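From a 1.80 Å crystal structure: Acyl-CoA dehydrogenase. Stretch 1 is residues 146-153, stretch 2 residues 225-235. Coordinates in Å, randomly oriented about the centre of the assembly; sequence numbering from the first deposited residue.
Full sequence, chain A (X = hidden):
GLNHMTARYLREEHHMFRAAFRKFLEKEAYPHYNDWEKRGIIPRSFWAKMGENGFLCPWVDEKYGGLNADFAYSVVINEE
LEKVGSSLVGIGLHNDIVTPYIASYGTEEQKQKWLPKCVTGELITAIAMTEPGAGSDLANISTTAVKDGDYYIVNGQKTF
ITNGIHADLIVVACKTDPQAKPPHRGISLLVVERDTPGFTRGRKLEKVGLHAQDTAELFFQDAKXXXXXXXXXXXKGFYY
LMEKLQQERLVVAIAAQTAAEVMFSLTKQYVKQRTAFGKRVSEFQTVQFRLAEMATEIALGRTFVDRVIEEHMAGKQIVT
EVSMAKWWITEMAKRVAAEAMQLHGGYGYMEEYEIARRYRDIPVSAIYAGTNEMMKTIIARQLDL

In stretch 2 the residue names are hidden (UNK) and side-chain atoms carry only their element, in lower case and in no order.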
# COMPACT_ATOMS: atom_id res chain seq x y z
N VAL A 146 44.41 -4.42 20.70
CA VAL A 146 45.61 -5.23 20.72
C VAL A 146 46.16 -5.26 22.15
O VAL A 146 46.40 -4.21 22.75
CB VAL A 146 46.69 -4.70 19.74
CG1 VAL A 146 47.91 -5.62 19.72
CG2 VAL A 146 46.11 -4.55 18.34
N LYS A 147 46.34 -6.46 22.68
CA LYS A 147 46.86 -6.64 24.03
C LYS A 147 48.30 -6.16 24.11
O LYS A 147 49.12 -6.47 23.24
CB LYS A 147 46.75 -8.11 24.44
CG LYS A 147 46.92 -8.37 25.93
CD LYS A 147 45.68 -7.95 26.71
CE LYS A 147 45.85 -8.19 28.20
NZ LYS A 147 45.78 -9.63 28.55
N ASP A 148 48.59 -5.37 25.13
CA ASP A 148 49.95 -4.89 25.41
C ASP A 148 50.11 -4.79 26.93
O ASP A 148 49.68 -3.81 27.54
CB ASP A 148 50.20 -3.53 24.74
CG ASP A 148 51.65 -3.06 24.87
OD1 ASP A 148 52.52 -3.84 25.33
OD2 ASP A 148 51.93 -1.91 24.49
N GLY A 149 50.71 -5.82 27.51
CA GLY A 149 50.86 -5.90 28.97
C GLY A 149 49.52 -6.08 29.66
O GLY A 149 48.77 -7.01 29.33
N ASP A 150 49.23 -5.19 30.60
CA ASP A 150 47.98 -5.24 31.36
C ASP A 150 46.87 -4.41 30.70
O ASP A 150 45.85 -4.10 31.34
CB ASP A 150 48.20 -4.72 32.79
CG ASP A 150 49.20 -5.55 33.58
OD1 ASP A 150 49.21 -6.79 33.46
OD2 ASP A 150 49.98 -4.94 34.35
N TYR A 151 47.06 -4.07 29.42
CA TYR A 151 46.15 -3.17 28.71
C TYR A 151 45.75 -3.68 27.34
O TYR A 151 46.44 -4.51 26.75
CB TYR A 151 46.80 -1.79 28.55
CG TYR A 151 47.04 -1.06 29.84
CD1 TYR A 151 46.07 -0.21 30.37
CD2 TYR A 151 48.24 -1.22 30.54
CE1 TYR A 151 46.29 0.46 31.56
CE2 TYR A 151 48.47 -0.55 31.73
CZ TYR A 151 47.49 0.29 32.24
OH TYR A 151 47.70 0.96 33.42
N TYR A 152 44.61 -3.17 26.85
CA TYR A 152 44.24 -3.28 25.44
C TYR A 152 44.49 -1.93 24.79
O TYR A 152 44.05 -0.89 25.31
CB TYR A 152 42.76 -3.64 25.29
CG TYR A 152 42.43 -5.08 25.58
CD1 TYR A 152 42.64 -6.07 24.61
CD2 TYR A 152 41.88 -5.45 26.80
CE1 TYR A 152 42.33 -7.40 24.87
CE2 TYR A 152 41.57 -6.78 27.07
CZ TYR A 152 41.79 -7.74 26.10
OH TYR A 152 41.48 -9.05 26.35
N ILE A 153 45.19 -1.93 23.67
CA ILE A 153 45.39 -0.72 22.89
C ILE A 153 44.30 -0.67 21.82
O ILE A 153 44.26 -1.52 20.93
CB ILE A 153 46.81 -0.64 22.25
CG1 ILE A 153 47.93 -0.88 23.29
CG2 ILE A 153 46.99 0.69 21.51
CD1 ILE A 153 47.83 -0.06 24.57
N UNK A 225 43.22 0.87 27.49
CA UNK A 225 42.13 0.33 28.30
C UNK A 225 42.62 -0.85 29.15
O UNK A 225 43.16 -1.81 28.59
c UNK A 225 40.93 -0.13 27.42
c UNK A 225 40.48 1.00 26.50
c UNK A 225 39.76 -0.60 28.27
N UNK A 226 42.44 -0.78 30.48
CA UNK A 226 42.85 -1.90 31.35
C UNK A 226 42.25 -3.22 30.89
O UNK A 226 41.07 -3.27 30.51
c UNK A 226 42.26 -1.52 32.72
c UNK A 226 41.85 0.32 31.26
c UNK A 226 42.17 -0.04 32.69
N UNK A 227 43.06 -4.28 30.91
CA UNK A 227 42.61 -5.62 30.55
C UNK A 227 41.47 -6.11 31.46
O UNK A 227 40.66 -6.95 31.05
c UNK A 227 43.77 -6.59 30.60
N UNK A 228 41.43 -5.58 32.68
CA UNK A 228 40.35 -5.81 33.64
C UNK A 228 38.97 -5.49 33.05
O UNK A 228 37.96 -6.06 33.48
c UNK A 228 39.45 -5.78 36.99
c UNK A 228 40.59 -4.94 34.89
c UNK A 228 37.34 -4.89 37.74
c UNK A 228 38.40 -5.77 37.91
c UNK A 228 37.32 -4.02 36.65
o UNK A 228 36.31 -4.88 38.65
c UNK A 228 38.37 -4.04 35.74
c UNK A 228 39.45 -4.92 35.89
N UNK A 229 38.94 -4.57 32.09
CA UNK A 229 37.68 -4.06 31.52
C UNK A 229 37.06 -4.95 30.44
O UNK A 229 36.01 -4.60 29.89
c UNK A 229 37.91 -1.60 32.07
c UNK A 229 37.87 -2.65 30.98
o UNK A 229 37.97 -1.92 33.25
n UNK A 229 37.89 -0.33 31.68
N UNK A 230 37.71 -6.07 30.12
CA UNK A 230 37.13 -7.06 29.23
C UNK A 230 35.85 -7.61 29.84
O UNK A 230 35.83 -8.05 30.99
c UNK A 230 38.52 -10.55 28.08
c UNK A 230 37.32 -8.89 26.63
c UNK A 230 38.12 -8.20 28.94
c UNK A 230 37.58 -9.35 28.07
N UNK A 231 34.78 -7.57 29.05
CA UNK A 231 33.49 -8.10 29.48
C UNK A 231 33.29 -9.48 28.87
O UNK A 231 33.14 -9.62 27.65
c UNK A 231 30.06 -6.21 29.14
c UNK A 231 31.06 -7.09 31.26
c UNK A 231 30.98 -7.25 29.74
c UNK A 231 32.36 -7.14 29.08
N UNK A 232 33.29 -10.50 29.73
CA UNK A 232 33.13 -11.89 29.30
C UNK A 232 34.41 -12.49 28.75
O UNK A 232 35.51 -12.17 29.22
N UNK A 233 34.27 -13.35 27.74
CA UNK A 233 35.42 -14.05 27.16
C UNK A 233 35.83 -13.44 25.83
O UNK A 233 34.98 -12.98 25.06
c UNK A 233 35.11 -15.55 27.00
o UNK A 233 35.15 -18.49 28.88
c UNK A 233 34.64 -16.24 28.30
c UNK A 233 34.45 -17.74 28.16
o UNK A 233 33.58 -18.18 27.37
N UNK A 234 37.14 -13.42 25.57
CA UNK A 234 37.68 -12.97 24.29
C UNK A 234 37.11 -13.81 23.15
O UNK A 234 37.02 -15.03 23.25
c UNK A 234 39.20 -13.07 24.28
c UNK A 234 39.92 -11.86 24.88
o UNK A 234 42.01 -12.85 24.23
o UNK A 234 41.92 -10.67 24.37
c UNK A 234 41.39 -11.79 24.46
N UNK A 235 36.70 -13.15 22.06
CA UNK A 235 36.17 -13.85 20.89
C UNK A 235 34.74 -14.36 21.01
O UNK A 235 34.24 -15.03 20.09

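Position 225 carries three side-chain carbons, one bonded to CA and bearing the other two. A fork at the first carbon with no heteroatom is valine. The backbone of Val-225 pairs with Tyr-152 in antiparallel register, CA to CA 5.1 Å: Tyr-152 N donates to Val-225 O at 2.6 Å (171°), and Val-225 N donates to Tyr-152 O at 2.9 Å (172°). The two side chains lie on the same face of the sheet.

At position 226 three carbons close a ring onto the backbone N, which identifies proline. A ring nitrogen has no hydrogen to donate, and the residue falls at a non-hydrogen-bonded pair with Tyr-151, CA to CA 4.4 Å, where none is required. Its CB points away from stretch 1, yet Pro-226 CG still comes within 4.3 Å of Tyr-151 CE1.

Position 227 has a single carbon, so it is alanine. Its backbone adds a third main-chain bond, Ala-227 N to Asp-150 O at 2.8 Å (167°), while Ala-227 CB lies 3.6 Å from Lys-147 CE and 4.2 Å from Tyr-152 CE2. A 3-10 segment starts here.

At 228 one carbon leads to a six-carbon ring bearing one oxygen: tyrosine. The ring of Tyr-228 is exposed, its CB points away, and it makes no contact with stretch 1.

Position 229 shows two carbons, the second carrying one oxygen and one nitrogen, the amide of asparagine. Asn-229 does not touch stretch 1; its N bonds back to Pro-226 O at 3.0 Å, and its ND2 is bonded elsewhere in the structure.

Four carbons forked at the second make 230 a leucine. Its CB points toward stretch 1, and Leu-230 CD2 approaches Tyr-152 OH to 3.7 Å.

The same four-carbon fork appears at 231, again leucine, but Leu-231 is buried and out of reach of stretch 1.

Position 232 has no side-chain atoms and is glycine; its phi of 80° is one that favours this residue.

Three carbons, the third carrying two oxygens, give glutamate at 233. Glu-233 is exposed and does not reach stretch 1; the nearest approach of its side chain is 9.1 Å, from Glu-233 CB to Tyr-152 OH.

The same atoms recur at 234, also glutamate, but here CB points toward stretch 1. Tyr-152 OH donates to Glu-234 OE2 at 2.6 Å, with the carboxylate oxygen near the plane of the ring, at its edge.

Position 235 lacks a side chain and is glycine, with phi 77°.

The contact buries 421 Å² and works in two layers. Two nearly linear main-chain bonds join Val-225 to Tyr-152 in the strand that leaves the type II' turn from Asp-148 to Tyr-151, and a third joins Ala-227 N to Asp-150 O within that turn. Tyr-152, which has the largest covered area at 130 Å², then extends the contact beyond the strand pairing: its ring runs past Ala-227 and Leu-230, CE2 being 4.2 Å from the CB of each, and its hydroxyl ends on Glu-234. One side chain thus links the paired strand to the loop that follows.

Stretch 2 225-235: VPAYNLLGEEG
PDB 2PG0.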